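Glycoside hydrolase family 43 (Halothermothrix orenii, PDB 4QQS) probably hydrolyses O-glycosidic bonds as a family 43 enzyme with alpha-L-arabinofuranosidase activity, built as a five-bladed beta-propeller. Local coordinates at residues Ile222-Ala227 / Ser238-Leu243. Sequence-based numbering, arbitrary orientation.
Sequences IGYAVA and SGNPIL
Ile222 O is gripped by two backbone N-H groups, from Ile242 N at 2.8 Å and Leu243 N at 3.2 Å; Ile242 and Leu243 both face Ile222, a classic beta bulge. Ile222 N closes the antiparallel pair with a nearly straight bond to Leu243 O (3.0 Å, N-H...O 177°). The loop 238-243 adds itself to one edge of strand 222-227 in this five-bladed beta-propeller; the strand's other edge bonds to strand 205-212. Just before the cis peptide of Pro241, the Asn240 side chain joins the Tyr237 backbone in pairing with the Tyr224 main chain: OD1 accepts from Tyr224 N at 2.9 Å, the donor standing above the amide plane, while ND2 donates to Tyr224 O at 3.0 Å. ND2 also bonds Gln182 OE1. Gly223 CA lies against this amide, 3.2 Å from Asn240 OD1, where a CB would collide with Asn240 CG. An alanine at Asn240 would probably loosen the loop from the strand, since both bonds to the Tyr224 backbone would go. With CG between backbone N and carbonyl carbon (chi1 76°), the Tyr224 side chain crosses that of Ile242 at about a right angle; Tyr224 OH bonds Leu299 N. Ile222 CD1 lies 4.0 Å from Leu243 CD2, the side chains side by side and both touching Tyr272. Ile242 CG2 meets the Tyr224 ring at its edge, in plane, 3.6 Å from CD2.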
# COMPACT_ATOMS: atom_id res chain seq x y z
N ILE A 222 -6.39 -9.68 -2.26
CA ILE A 222 -5.04 -9.67 -1.70
C ILE A 222 -4.50 -11.07 -1.56
O ILE A 222 -5.17 -11.97 -1.03
CB ILE A 222 -5.05 -8.97 -0.32
CG1 ILE A 222 -5.44 -7.51 -0.49
CG2 ILE A 222 -3.70 -9.12 0.38
CD1 ILE A 222 -5.81 -6.80 0.79
N GLY A 223 -3.26 -11.25 -2.04
CA GLY A 223 -2.51 -12.47 -1.84
C GLY A 223 -1.18 -12.16 -1.20
O GLY A 223 -0.87 -11.01 -0.91
N TYR A 224 -0.35 -13.19 -1.02
CA TYR A 224 1.02 -12.95 -0.61
C TYR A 224 2.00 -13.90 -1.27
O TYR A 224 1.61 -14.94 -1.83
CB TYR A 224 1.19 -12.98 0.92
CG TYR A 224 1.18 -14.35 1.56
CD1 TYR A 224 2.35 -15.03 1.84
CD2 TYR A 224 -0.02 -14.95 1.91
CE1 TYR A 224 2.32 -16.26 2.46
CE2 TYR A 224 -0.05 -16.18 2.53
CZ TYR A 224 1.12 -16.84 2.79
OH TYR A 224 1.07 -18.05 3.44
N ALA A 225 3.26 -13.52 -1.17
CA ALA A 225 4.39 -14.33 -1.57
C ALA A 225 5.40 -14.34 -0.44
O ALA A 225 5.40 -13.45 0.40
CB ALA A 225 5.03 -13.80 -2.84
N VAL A 226 6.27 -15.36 -0.45
CA VAL A 226 7.26 -15.54 0.60
C VAL A 226 8.65 -15.64 -0.02
O VAL A 226 8.83 -16.24 -1.09
CB VAL A 226 6.96 -16.77 1.49
CG1 VAL A 226 7.05 -18.06 0.73
CG2 VAL A 226 7.87 -16.81 2.71
N ALA A 227 9.63 -15.08 0.69
CA ALA A 227 11.02 -15.13 0.28
C ALA A 227 11.93 -15.34 1.46
O ALA A 227 11.60 -14.99 2.59
CB ALA A 227 11.42 -13.84 -0.43
N SER A 238 0.16 -20.82 -2.35
CA SER A 238 -0.72 -21.60 -3.21
C SER A 238 -2.20 -21.36 -2.93
O SER A 238 -3.04 -21.54 -3.81
CB SER A 238 -0.41 -23.08 -3.03
OG SER A 238 -0.79 -23.50 -1.72
N GLY A 239 -2.52 -20.95 -1.70
CA GLY A 239 -3.89 -20.72 -1.29
C GLY A 239 -4.40 -19.31 -1.47
O GLY A 239 -5.45 -18.96 -0.94
N ASN A 240 -3.67 -18.47 -2.21
CA ASN A 240 -4.14 -17.12 -2.50
C ASN A 240 -5.49 -17.15 -3.21
O ASN A 240 -5.80 -18.09 -3.94
CB ASN A 240 -3.15 -16.42 -3.41
CG ASN A 240 -1.93 -15.86 -2.69
OD1 ASN A 240 -1.95 -15.60 -1.48
ND2 ASN A 240 -0.87 -15.62 -3.45
N PRO A 241 -6.30 -16.10 -3.04
CA PRO A 241 -6.06 -14.93 -2.20
C PRO A 241 -6.35 -15.21 -0.72
O PRO A 241 -7.16 -16.08 -0.38
CB PRO A 241 -7.07 -13.91 -2.75
CG PRO A 241 -8.21 -14.76 -3.22
CD PRO A 241 -7.56 -16.00 -3.79
N ILE A 242 -5.71 -14.43 0.14
CA ILE A 242 -5.96 -14.51 1.58
C ILE A 242 -7.05 -13.55 2.05
O ILE A 242 -7.56 -13.73 3.16
CB ILE A 242 -4.67 -14.32 2.41
CG1 ILE A 242 -4.11 -12.91 2.29
CG2 ILE A 242 -3.64 -15.37 2.00
CD1 ILE A 242 -2.98 -12.65 3.30
N LEU A 243 -7.42 -12.58 1.23
CA LEU A 243 -8.49 -11.66 1.57
C LEU A 243 -9.22 -11.34 0.28
O LEU A 243 -8.64 -10.79 -0.67
CB LEU A 243 -7.93 -10.42 2.25
CG LEU A 243 -8.97 -9.51 2.90
CD1 LEU A 243 -9.76 -10.23 4.00
CD2 LEU A 243 -8.31 -8.27 3.48